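Local coordinates for protein endoglucanase A (Clostridium longisporum, PDB 6Q1I) that hydrolyses internal beta-1,4-glucosidic linkages in cellulose, lichenan and cereal beta-glucans, acting preferentially on the longer cellooligosaccharides, through a family 5 glycoside hydrolase domain, at residues 19-24 against 107-112; 45-50 against 90-95; 71-76 against 154-159; 80-83 against 87-90. All blocks are in the same frame, centred on the assembly; numbering follows the deposited sequence.

How the contacts relate
The four contacts illustrate how chemistry changes with place in one TIM barrel. Contacts 1 and 3 lie in the buried barrel, about 11 Å apart between centres, and both involve neighbouring parts of the same parallel sheet. Contact 1 is apolar and joins the entry to strand 23-27 with strand 109-113; contact 3, with R73 at its heart, is ionic and borders the catalytic positions. Contacts 2 and 4 lie farther out, away from those positions. Contact 2 mixes a salt bridge with aromatic packing between helices, while contact 4, partly buried, relies largely on backbone hydrogen bonds in a hairpin-like turn. These two meet where H81 touches F47 and W92, just where helix 90-105 begins.

Contact 1 (19-24 against 107-112); sequences QEMGVG and DLYVIL
The phenol oxygen of Y109 lies against the aliphatic root of E20 instead of its carboxylate: OH is 3.3 Å from E20 CB, and no hydrogen bond joins the two segments. This happens in the (βα)8 or TIM barrel of a family 5 glycoside hydrolase, where the link between helix 14-20 and strand 23-27 passes the start of strand 109-113, at the end of the barrel where its strands begin. The glutamate sets out toward the tyrosine but bends at chi2 (-59°), which carries its carboxylate off to a long, weak ion pair with K70. R12 NH1 is hydrogen-bonded to the phenol oxygen instead, and the ring stacks with H152. M21 supplies the apolar part of the contact. Its CG sits over one face of the Y109 ring, displaced toward the rim, 4.0 Å from the ring atom CG. Strand 71-74 lies between the two strands in the sheet and takes part as well, since T71 OG1 is hydrogen-bonded to M21 O. The chain turns away immediately afterwards at G22, whose positive phi (65°) follows the end of the helix. A bend about the CG-SD bond (chi3 64°) swings the methyl of M21 toward the barrel interior. There it meets I111 almost at a right angle, M21 CE standing 3.8 Å from I111 CD1.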
loop_
_atom_site.group_PDB
_atom_site.type_symbol
_atom_site.label_atom_id
_atom_site.label_comp_id
_atom_site.label_asym_id
_atom_site.label_seq_id
_atom_site.Cartn_x
_atom_site.Cartn_y
_atom_site.Cartn_z
ATOM N N GLN A 19 -8.944 -13.425 1.935
ATOM C CA GLN A 19 -9.044 -14.581 1.051
ATOM C C GLN A 19 -9.494 -14.203 -0.353
ATOM O O GLN A 19 -9.195 -14.934 -1.304
ATOM C CB GLN A 19 -10.009 -15.618 1.636
ATOM C CG GLN A 19 -9.495 -16.292 2.888
ATOM C CD GLN A 19 -10.404 -17.398 3.370
ATOM O OE1 GLN A 19 -11.424 -17.147 4.006
ATOM N NE2 GLN A 19 -10.041 -18.630 3.063
ATOM N N GLU A 20 -10.183 -13.068 -0.505
ATOM C CA GLU A 20 -10.824 -12.693 -1.755
ATOM C C GLU A 20 -10.120 -11.575 -2.510
ATOM O O GLU A 20 -10.537 -11.255 -3.626
ATOM C CB GLU A 20 -12.270 -12.244 -1.485
ATOM C CG GLU A 20 -13.128 -13.282 -0.802
ATOM C CD GLU A 20 -13.232 -14.543 -1.608
ATOM O OE1 GLU A 20 -13.217 -14.451 -2.853
ATOM O OE2 GLU A 20 -13.312 -15.626 -0.996
ATOM N N MET A 21 -9.078 -10.965 -1.942
ATOM C CA MET A 21 -8.527 -9.730 -2.504
ATOM C C MET A 21 -7.691 -9.935 -3.768
ATOM O O MET A 21 -7.465 -8.973 -4.509
ATOM C CB MET A 21 -7.719 -8.997 -1.428
ATOM C CG MET A 21 -8.582 -8.375 -0.341
ATOM S SD MET A 21 -7.622 -7.743 1.050
ATOM C CE MET A 21 -6.670 -6.440 0.285
ATOM N N GLY A 22 -7.220 -11.147 -4.032
ATOM C CA GLY A 22 -6.604 -11.449 -5.307
ATOM C C GLY A 22 -5.328 -10.671 -5.534
ATOM O O GLY A 22 -4.562 -10.395 -4.608
ATOM N N VAL A 23 -5.058 -10.386 -6.806
ATOM C CA VAL A 23 -3.972 -9.493 -7.195
ATOM C C VAL A 23 -4.539 -8.091 -7.359
ATOM O O VAL A 23 -5.663 -7.899 -7.848
ATOM C CB VAL A 23 -3.225 -9.998 -8.448
ATOM C CG1 VAL A 23 -4.124 -10.056 -9.693
ATOM C CG2 VAL A 23 -2.006 -9.148 -8.718
ATOM N N GLY A 24 -3.763 -7.101 -6.915
ATOM C CA GLY A 24 -4.227 -5.733 -6.855
ATOM C C GLY A 24 -3.293 -4.770 -7.567
ATOM O O GLY A 24 -2.222 -5.141 -8.064
ATOM N N ASP A 107 -16.849 -2.825 -8.041
ATOM C CA ASP A 107 -16.826 -4.081 -7.287
ATOM C C ASP A 107 -15.417 -4.489 -6.865
ATOM O O ASP A 107 -15.136 -5.669 -6.686
ATOM C CB ASP A 107 -17.522 -5.218 -8.051
ATOM C CG ASP A 107 -17.951 -6.346 -7.147
ATOM O OD1 ASP A 107 -18.231 -6.070 -5.964
ATOM O OD2 ASP A 107 -18.007 -7.506 -7.616
ATOM N N LEU A 108 -14.534 -3.517 -6.673
ATOM C CA LEU A 108 -13.181 -3.770 -6.208
ATOM C C LEU A 108 -13.106 -3.644 -4.691
ATOM O O LEU A 108 -13.863 -2.883 -4.075
ATOM C CB LEU A 108 -12.222 -2.747 -6.829
ATOM C CG LEU A 108 -12.074 -2.838 -8.347
ATOM C CD1 LEU A 108 -11.467 -1.572 -8.901
ATOM C CD2 LEU A 108 -11.210 -4.040 -8.728
ATOM N N TYR A 109 -12.187 -4.404 -4.087
ATOM C CA TYR A 109 -11.701 -4.052 -2.757
ATOM C C TYR A 109 -10.828 -2.813 -2.893
ATOM O O TYR A 109 -10.109 -2.651 -3.884
ATOM C CB TYR A 109 -10.891 -5.204 -2.131
ATOM C CG TYR A 109 -11.757 -6.409 -1.890
ATOM C CD1 TYR A 109 -11.899 -7.388 -2.861
ATOM C CD2 TYR A 109 -12.499 -6.529 -0.726
ATOM C CE1 TYR A 109 -12.750 -8.463 -2.676
ATOM C CE2 TYR A 109 -13.346 -7.601 -0.529
ATOM C CZ TYR A 109 -13.470 -8.566 -1.503
ATOM O OH TYR A 109 -14.327 -9.630 -1.297
ATOM N N VAL A 110 -10.916 -1.922 -1.915
ATOM C CA VAL A 110 -10.167 -0.673 -1.921
ATOM C C VAL A 110 -9.412 -0.572 -0.609
ATOM O O VAL A 110 -10.006 -0.716 0.463
ATOM C CB VAL A 110 -11.101 0.537 -2.094
ATOM C CG1 VAL A 110 -10.328 1.826 -1.928
ATOM C CG2 VAL A 110 -11.773 0.463 -3.449
ATOM N N ILE A 111 -8.113 -0.305 -0.691
ATOM C CA ILE A 111 -7.293 0.005 0.475
ATOM C C ILE A 111 -7.033 1.505 0.453
ATOM O O ILE A 111 -6.399 2.012 -0.483
ATOM C CB ILE A 111 -5.957 -0.755 0.448
ATOM C CG1 ILE A 111 -6.153 -2.269 0.433
ATOM C CG2 ILE A 111 -5.103 -0.310 1.632
ATOM C CD1 ILE A 111 -4.904 -3.039 0.003
ATOM N N LEU A 112 -7.511 2.211 1.475
ATOM C CA LEU A 112 -7.291 3.646 1.635
ATOM C C LEU A 112 -6.360 3.840 2.829
ATOM O O LEU A 112 -6.690 3.417 3.943
ATOM C CB LEU A 112 -8.623 4.356 1.880
ATOM C CG LEU A 112 -8.531 5.879 2.022
ATOM C CD1 LEU A 112 -8.088 6.524 0.691
ATOM C CD2 LEU A 112 -9.857 6.464 2.493
#

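Contact 2 (45-50 against 90-95); sequences ISFETG and EEWVKR
The ionic part of the contact is a two-pronged salt bridge in which R95 presents its NE side to E48. R95 NE donates to E48 OE1 at 2.8 Å and R95 NH2 to E48 OE2 at 2.9 Å. The glutamate runs extended beyond CG, while the arginine bends at chi2 (62°), which turns its NE edge to the carboxylate. Both oxygens use their syn lone pairs, and the guanidinium and carboxylate planes are only 21° apart. T56 adds a second shell, its OG1 bonding to E48 OE2 and its carbonyl oxygen to R95 NH2, which helps to fix both groups. In the barrel, helix 90-105 is the one that follows strand 71-74, whereas the short helix 44-48 belongs to the excursion after strand 23-27; the salt bridge ties this excursion to the barrel's outer layer. The I45 methyl CD1 packs against the arginine chain, 4.0 Å from R95 NE, the two side chains crossing at about a right angle. The apolar part is an oblique aromatic pair: F47 and the six-membered ring of W92 have centroids 5.8 Å apart and planes at 63°, with F47 CB 3.9 Å from W92 CZ3. H81 joins this cluster by stacking on W92 and meeting F47.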
loop_
_atom_site.group_PDB
_atom_site.type_symbol
_atom_site.label_atom_id
_atom_site.label_comp_id
_atom_site.label_asym_id
_atom_site.label_seq_id
_atom_site.Cartn_x
_atom_site.Cartn_y
_atom_site.Cartn_z
ATOM N N ILE A 45 -6.667 18.981 -7.435
ATOM C CA ILE A 45 -6.077 18.535 -8.690
ATOM C C ILE A 45 -4.623 18.973 -8.785
ATOM O O ILE A 45 -3.809 18.316 -9.442
ATOM C CB ILE A 45 -6.920 19.027 -9.883
ATOM C CG1 ILE A 45 -8.398 18.703 -9.647
ATOM C CG2 ILE A 45 -6.405 18.415 -11.166
ATOM C CD1 ILE A 45 -8.668 17.231 -9.326
ATOM N N SER A 46 -4.275 20.086 -8.136
ATOM C CA SER A 46 -2.886 20.531 -8.107
ATOM C C SER A 46 -1.987 19.509 -7.430
ATOM O O SER A 46 -0.807 19.388 -7.776
ATOM C CB SER A 46 -2.787 21.858 -7.358
ATOM O OG SER A 46 -3.619 22.831 -7.951
ATOM N N PHE A 47 -2.512 18.795 -6.438
ATOM C CA PHE A 47 -1.760 17.733 -5.774
ATOM C C PHE A 47 -1.775 16.454 -6.607
ATOM O O PHE A 47 -0.725 15.860 -6.870
ATOM C CB PHE A 47 -2.383 17.467 -4.404
ATOM C CG PHE A 47 -2.288 18.626 -3.445
ATOM C CD1 PHE A 47 -1.269 18.676 -2.501
ATOM C CD2 PHE A 47 -3.227 19.647 -3.464
ATOM C CE1 PHE A 47 -1.185 19.725 -1.607
ATOM C CE2 PHE A 47 -3.149 20.693 -2.567
ATOM C CZ PHE A 47 -2.122 20.731 -1.638
ATOM N N GLU A 48 -2.971 16.027 -7.028
ATOM C CA GLU A 48 -3.144 14.779 -7.764
ATOM C C GLU A 48 -2.247 14.715 -8.991
ATOM O O GLU A 48 -1.707 13.648 -9.318
ATOM C CB GLU A 48 -4.619 14.644 -8.168
ATOM C CG GLU A 48 -4.953 13.336 -8.867
ATOM C CD GLU A 48 -6.436 13.143 -9.085
ATOM O OE1 GLU A 48 -7.229 13.962 -8.572
ATOM O OE2 GLU A 48 -6.813 12.171 -9.776
ATOM N N THR A 49 -2.088 15.844 -9.694
ATOM C CA THR A 49 -1.273 15.922 -10.904
ATOM C C THR A 49 0.133 16.455 -10.640
ATOM O O THR A 49 0.899 16.648 -11.586
ATOM C CB THR A 49 -1.954 16.795 -11.966
ATOM O OG1 THR A 49 -2.014 18.154 -11.518
ATOM C CG2 THR A 49 -3.360 16.295 -12.283
ATOM N N GLY A 50 0.499 16.670 -9.375
ATOM C CA GLY A 50 1.732 17.365 -9.052
ATOM C C GLY A 50 3.003 16.599 -9.349
ATOM O O GLY A 50 4.079 17.211 -9.407
ATOM N N GLU A 90 -12.222 20.212 2.858
ATOM C CA GLU A 90 -13.371 19.416 2.446
ATOM C C GLU A 90 -13.330 19.060 0.970
ATOM O O GLU A 90 -13.811 17.991 0.582
ATOM C CB GLU A 90 -14.657 20.167 2.763
ATOM C CG GLU A 90 -15.029 20.050 4.220
ATOM C CD GLU A 90 -15.924 21.167 4.673
ATOM O OE1 GLU A 90 -16.576 21.774 3.806
ATOM O OE2 GLU A 90 -15.964 21.442 5.891
ATOM N N GLU A 91 -12.779 19.934 0.129
ATOM C CA GLU A 91 -12.636 19.591 -1.280
ATOM C C GLU A 91 -11.677 18.420 -1.471
ATOM O O GLU A 91 -11.897 17.568 -2.341
ATOM C CB GLU A 91 -12.209 20.814 -2.081
ATOM C CG GLU A 91 -13.336 21.826 -2.288
ATOM C CD GLU A 91 -14.509 21.272 -3.118
ATOM O OE1 GLU A 91 -14.277 20.557 -4.121
ATOM O OE2 GLU A 91 -15.675 21.558 -2.765
ATOM N N TRP A 92 -10.613 18.350 -0.656
ATOM C CA TRP A 92 -9.714 17.201 -0.710
ATOM C C TRP A 92 -10.458 15.914 -0.385
ATOM O O TRP A 92 -10.377 14.926 -1.123
ATOM C CB TRP A 92 -8.541 17.400 0.250
ATOM C CG TRP A 92 -7.607 16.227 0.232
ATOM C CD1 TRP A 92 -7.431 15.302 1.214
ATOM C CD2 TRP A 92 -6.749 15.835 -0.849
ATOM N NE1 TRP A 92 -6.507 14.361 0.816
ATOM C CE2 TRP A 92 -6.076 14.668 -0.449
ATOM C CE3 TRP A 92 -6.482 16.362 -2.117
ATOM C CZ2 TRP A 92 -5.149 14.023 -1.271
ATOM C CZ3 TRP A 92 -5.580 15.713 -2.930
ATOM C CH2 TRP A 92 -4.920 14.563 -2.504
ATOM N N VAL A 93 -11.187 15.906 0.727
ATOM C CA VAL A 93 -11.941 14.713 1.099
ATOM C C VAL A 93 -12.900 14.321 -0.018
ATOM O O VAL A 93 -13.044 13.138 -0.343
ATOM C CB VAL A 93 -12.672 14.937 2.435
ATOM C CG1 VAL A 93 -13.570 13.748 2.767
ATOM C CG2 VAL A 93 -11.671 15.179 3.542
ATOM N N LYS A 94 -13.579 15.305 -0.614
ATOM C CA LYS A 94 -14.528 15.015 -1.688
ATOM C C LYS A 94 -13.844 14.359 -2.888
ATOM O O LYS A 94 -14.411 13.452 -3.514
ATOM C CB LYS A 94 -15.224 16.314 -2.101
ATOM C CG LYS A 94 -16.307 16.178 -3.145
ATOM C CD LYS A 94 -17.041 17.504 -3.360
ATOM C CE LYS A 94 -18.269 17.309 -4.239
ATOM N NZ LYS A 94 -19.361 18.255 -3.887
ATOM N N ARG A 95 -12.631 14.801 -3.232
ATOM C CA ARG A 95 -11.933 14.205 -4.372
ATOM C C ARG A 95 -11.469 12.786 -4.058
ATOM O O ARG A 95 -11.618 11.882 -4.888
ATOM C CB ARG A 95 -10.759 15.082 -4.803
ATOM C CG ARG A 95 -9.948 14.492 -5.957
ATOM C CD ARG A 95 -10.780 14.323 -7.227
ATOM N NE ARG A 95 -10.006 13.648 -8.259
ATOM C CZ ARG A 95 -10.520 12.986 -9.287
ATOM N NH1 ARG A 95 -11.834 12.933 -9.479
ATOM N NH2 ARG A 95 -9.697 12.370 -10.124
#

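Contact 3 (71-76 against 154-159); sequences TIRIPT and IFETLN
R73 NH2 is gripped twice, by a carboxylate oxygen of E156 and by the amide oxygen of N159. Its bond to E156 OE2 is 2.8 Å long and close to straight, at 165°; the one to N159 OD1, at 2.9 Å, is more bent, and the donor lies tilted from the amide's carbonyl plane. R73 NE completes a side-on, two-nitrogen salt bridge by donating a hydrogen bond to E156 OE1 at 2.9 Å. All three acceptors lie near the guanidinium plane, and the carboxylate is nearly coplanar with it. The arginine gets there by running extended from CG to NE, with CG opposite the backbone N (chi1 -179°), across the barrel interior from strand 71-74 to strand 153-156. This is the catalytic centre of a clan GH-A TIM barrel, in which the proton donor and the nucleophile stand at the ends of the fourth and seventh strands. By similarity those positions are here Q160, directly after N159, and Q284, both changed in this structure. R73 NH1 bonds to Q284 OE1 and to N26 OD1, so five hydrogen bonds fix the guanidinium in place. E156 thus probably helps to position R73 from the second shell, and may balance much of its buried charge. E156 OE2 is itself shared, since N113 ND2 donates to it, while N113 OD1 accepts from T76 N.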
loop_
_atom_site.group_PDB
_atom_site.type_symbol
_atom_site.label_atom_id
_atom_site.label_comp_id
_atom_site.label_asym_id
_atom_site.label_seq_id
_atom_site.Cartn_x
_atom_site.Cartn_y
_atom_site.Cartn_z
ATOM N N THR A 71 -8.412 -5.801 -6.367
ATOM C CA THR A 71 -8.177 -4.788 -5.349
ATOM C C THR A 71 -7.451 -3.607 -5.973
ATOM O O THR A 71 -6.543 -3.792 -6.792
ATOM C CB THR A 71 -7.289 -5.381 -4.233
ATOM O OG1 THR A 71 -7.991 -6.441 -3.576
ATOM C CG2 THR A 71 -6.918 -4.348 -3.184
ATOM N N ILE A 72 -7.828 -2.394 -5.568
ATOM C CA ILE A 72 -7.037 -1.198 -5.843
ATOM C C ILE A 72 -6.666 -0.551 -4.510
ATOM O O ILE A 72 -7.528 -0.349 -3.642
ATOM C CB ILE A 72 -7.757 -0.212 -6.786
ATOM C CG1 ILE A 72 -7.800 -0.815 -8.194
ATOM C CG2 ILE A 72 -7.051 1.137 -6.779
ATOM C CD1 ILE A 72 -8.389 0.101 -9.248
ATOM N N ARG A 73 -5.385 -0.250 -4.346
ATOM C CA ARG A 73 -4.913 0.572 -3.239
ATOM C C ARG A 73 -4.819 2.011 -3.722
ATOM O O ARG A 73 -4.293 2.273 -4.812
ATOM C CB ARG A 73 -3.570 0.056 -2.724
ATOM C CG ARG A 73 -2.967 0.817 -1.549
ATOM C CD ARG A 73 -1.922 -0.020 -0.889
ATOM N NE ARG A 73 -1.115 0.552 0.190
ATOM C CZ ARG A 73 0.089 1.103 0.050
ATOM N NH1 ARG A 73 0.604 1.327 -1.157
ATOM N NH2 ARG A 73 0.787 1.444 1.125
ATOM N N ILE A 74 -5.415 2.914 -2.950
ATOM C CA ILE A 74 -5.426 4.350 -3.229
ATOM C C ILE A 74 -4.497 4.997 -2.208
ATOM O O ILE A 74 -4.951 5.476 -1.154
ATOM C CB ILE A 74 -6.849 4.929 -3.167
ATOM C CG1 ILE A 74 -7.773 4.170 -4.126
ATOM C CG2 ILE A 74 -6.841 6.430 -3.492
ATOM C CD1 ILE A 74 -9.228 4.589 -4.038
ATOM N N PRO A 75 -3.194 5.029 -2.459
ATOM C CA PRO A 75 -2.286 5.684 -1.511
ATOM C C PRO A 75 -2.607 7.174 -1.481
ATOM O O PRO A 75 -2.778 7.802 -2.527
ATOM C CB PRO A 75 -0.900 5.377 -2.084
ATOM C CG PRO A 75 -1.138 5.217 -3.566
ATOM C CD PRO A 75 -2.490 4.552 -3.665
ATOM N N THR A 76 -2.744 7.724 -0.277
ATOM C CA THR A 76 -3.233 9.089 -0.111
ATOM C C THR A 76 -2.394 9.801 0.935
ATOM O O THR A 76 -2.243 9.303 2.057
ATOM C CB THR A 76 -4.712 9.090 0.297
ATOM O OG1 THR A 76 -5.479 8.381 -0.683
ATOM C CG2 THR A 76 -5.251 10.503 0.391
ATOM N N ILE A 154 -11.186 -1.005 2.972
ATOM C CA ILE A 154 -10.230 -1.385 4.004
ATOM C C ILE A 154 -9.395 -0.151 4.305
ATOM O O ILE A 154 -8.975 0.547 3.379
ATOM C CB ILE A 154 -9.318 -2.498 3.440
ATOM C CG1 ILE A 154 -10.131 -3.734 3.060
ATOM C CG2 ILE A 154 -8.216 -2.865 4.421
ATOM C CD1 ILE A 154 -9.415 -4.638 2.085
ATOM N N PHE A 155 -9.160 0.139 5.583
ATOM C CA PHE A 155 -8.277 1.234 5.965
ATOM C C PHE A 155 -6.877 0.684 6.231
ATOM O O PHE A 155 -6.729 -0.443 6.707
ATOM C CB PHE A 155 -8.767 1.941 7.233
ATOM C CG PHE A 155 -10.072 2.688 7.090
ATOM C CD1 PHE A 155 -10.528 3.157 5.872
ATOM C CD2 PHE A 155 -10.830 2.961 8.220
ATOM C CE1 PHE A 155 -11.727 3.859 5.784
ATOM C CE2 PHE A 155 -12.008 3.669 8.135
ATOM C CZ PHE A 155 -12.465 4.114 6.919
ATOM N N GLU A 156 -5.852 1.491 5.945
ATOM C CA GLU A 156 -4.457 1.162 6.243
ATOM C C GLU A 156 -3.857 2.342 7.000
ATOM O O GLU A 156 -3.791 3.452 6.465
ATOM C CB GLU A 156 -3.697 0.865 4.939
ATOM C CG GLU A 156 -2.198 0.710 5.106
ATOM C CD GLU A 156 -1.453 0.671 3.781
ATOM O OE1 GLU A 156 -1.871 -0.089 2.888
ATOM O OE2 GLU A 156 -0.468 1.431 3.629
ATOM N N THR A 157 -3.437 2.113 8.250
ATOM C CA THR A 157 -3.155 3.222 9.165
ATOM C C THR A 157 -2.030 4.124 8.663
ATOM O O THR A 157 -2.137 5.359 8.710
ATOM C CB THR A 157 -2.779 2.669 10.542
ATOM O OG1 THR A 157 -1.705 1.731 10.392
ATOM C CG2 THR A 157 -3.984 1.999 11.231
ATOM N N LEU A 158 -0.921 3.515 8.249
ATOM C CA LEU A 158 0.313 4.187 7.874
ATOM C C LEU A 158 0.938 3.385 6.741
ATOM O O LEU A 158 0.611 2.210 6.542
ATOM C CB LEU A 158 1.303 4.232 9.052
ATOM C CG LEU A 158 0.889 5.061 10.268
ATOM C CD1 LEU A 158 1.823 4.776 11.430
ATOM C CD2 LEU A 158 0.877 6.537 9.938
ATOM N N ASN A 159 1.879 4.017 6.029
ATOM C CA ASN A 159 2.497 3.423 4.848
ATOM C C ASN A 159 3.811 2.725 5.184
ATOM O O ASN A 159 3.838 1.508 5.386
ATOM C CB ASN A 159 2.692 4.511 3.789
ATOM C CG ASN A 159 3.375 3.999 2.561
ATOM O OD1 ASN A 159 3.081 2.894 2.095
ATOM N ND2 ASN A 159 4.293 4.790 2.022
#

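Contact 4 (80-83 against 87-90); sequences EHLD and KLNE
A chi1 of 74° sets CG of D83 between its own backbone N and carbonyl carbon, folding the carboxylate back over K87, where D83 OD1 accepts from K87 N at 3.0 Å, the donor coming from above the carboxylate plane. The two segments form a hairpin-like turn with a single antiparallel bridge, in the loop between strand 71-74 and helix 90-105 of the barrel. N85 N also donates to D83 OD1, an Asx turn that shapes the tip. Backbone bonds flank a single non-hydrogen-bonded pair, L82 and L88, whose CA atoms are 4.5 Å apart. On one side D83 N reaches K87 O at 3.0 Å; on the other N89 N reaches H81 O at 2.9 Å. N89, with CG opposite its backbone N (chi1 177°), directs its side chain past the turn, and its OD1 caps helix 90-105 at W92 N. The leucines of the central pair converge, L82 CD2 lying 3.6 Å from L88 CD2, and helix 128-145 packs on both through K134 and L138. One water bridges the two segments, donating to K87 O at 3.1 Å and weakly to D83 OD2 at 3.2 Å.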
loop_
_atom_site.group_PDB
_atom_site.type_symbol
_atom_site.label_atom_id
_atom_site.label_comp_id
_atom_site.label_asym_id
_atom_site.label_seq_id
_atom_site.Cartn_x
_atom_site.Cartn_y
_atom_site.Cartn_z
ATOM N N GLU A 80 -0.660 17.728 4.036
ATOM C CA GLU A 80 -0.699 19.020 3.359
ATOM C C GLU A 80 -2.109 19.576 3.235
ATOM O O GLU A 80 -2.269 20.720 2.796
ATOM C CB GLU A 80 -0.074 18.878 1.969
ATOM C CG GLU A 80 1.446 18.766 1.954
ATOM C CD GLU A 80 1.991 17.420 2.409
ATOM O OE1 GLU A 80 1.272 16.398 2.329
ATOM O OE2 GLU A 80 3.170 17.387 2.813
ATOM N N HIS A 81 -3.124 18.788 3.584
ATOM C CA HIS A 81 -4.523 19.169 3.456
ATOM C C HIS A 81 -5.151 19.511 4.794
ATOM O O HIS A 81 -6.355 19.766 4.850
ATOM C CB HIS A 81 -5.283 18.047 2.741
ATOM C CG HIS A 81 -4.636 17.653 1.456
ATOM N ND1 HIS A 81 -4.689 18.447 0.334
ATOM C CD2 HIS A 81 -3.843 16.604 1.139
ATOM C CE1 HIS A 81 -3.983 17.889 -0.631
ATOM N NE2 HIS A 81 -3.454 16.772 -0.167
ATOM N N LEU A 82 -4.356 19.544 5.858
ATOM C CA LEU A 82 -4.818 19.926 7.180
ATOM C C LEU A 82 -4.555 21.408 7.415
ATOM O O LEU A 82 -3.478 21.921 7.095
ATOM C CB LEU A 82 -4.052 19.126 8.231
ATOM C CG LEU A 82 -4.265 17.613 8.283
ATOM C CD1 LEU A 82 -3.200 16.956 9.133
ATOM C CD2 LEU A 82 -5.647 17.308 8.832
ATOM N N ASP A 83 -5.543 22.095 7.982
ATOM C CA ASP A 83 -5.366 23.494 8.357
ATOM C C ASP A 83 -4.677 23.573 9.721
ATOM O O ASP A 83 -4.252 22.564 10.285
ATOM C CB ASP A 83 -6.685 24.266 8.235
ATOM C CG ASP A 83 -7.694 23.950 9.346
ATOM O OD1 ASP A 83 -7.356 23.282 10.349
ATOM O OD2 ASP A 83 -8.856 24.389 9.203
ATOM N N LYS A 87 -7.952 20.400 10.788
ATOM C CA LYS A 87 -9.165 20.050 10.057
ATOM C C LYS A 87 -8.819 19.828 8.587
ATOM O O LYS A 87 -8.128 20.650 7.972
ATOM C CB LYS A 87 -10.237 21.138 10.180
ATOM C CG LYS A 87 -11.567 20.754 9.519
ATOM C CD LYS A 87 -12.693 21.734 9.825
ATOM C CE LYS A 87 -12.734 22.876 8.829
ATOM N NZ LYS A 87 -13.683 23.959 9.255
ATOM N N LEU A 88 -9.301 18.720 8.027
ATOM C CA LEU A 88 -9.063 18.426 6.621
ATOM C C LEU A 88 -9.865 19.352 5.726
ATOM O O LEU A 88 -11.036 19.638 5.984
ATOM C CB LEU A 88 -9.486 17.000 6.277
ATOM C CG LEU A 88 -8.501 15.892 6.636
ATOM C CD1 LEU A 88 -9.142 14.519 6.412
ATOM C CD2 LEU A 88 -7.214 16.004 5.842
ATOM N N ASN A 89 -9.236 19.783 4.647
ATOM C CA ASN A 89 -9.942 20.521 3.612
ATOM C C ASN A 89 -11.027 19.647 2.992
ATOM O O ASN A 89 -10.784 18.498 2.615
ATOM C CB ASN A 89 -8.944 20.960 2.552
ATOM C CG ASN A 89 -9.605 21.660 1.403
ATOM O OD1 ASN A 89 -10.031 21.028 0.445
ATOM N ND2 ASN A 89 -9.701 22.976 1.489
ATOM N N GLU A 90 -12.222 20.212 2.858
ATOM C CA GLU A 90 -13.371 19.416 2.446
ATOM C C GLU A 90 -13.330 19.060 0.970
ATOM O O GLU A 90 -13.811 17.991 0.582
ATOM C CB GLU A 90 -14.657 20.167 2.763
ATOM C CG GLU A 90 -15.029 20.050 4.220
ATOM C CD GLU A 90 -15.924 21.167 4.673
ATOM O OE1 GLU A 90 -16.576 21.774 3.806
ATOM O OE2 GLU A 90 -15.964 21.442 5.891
HETATM O O HOH W 1 -9.707 22.853 6.546
#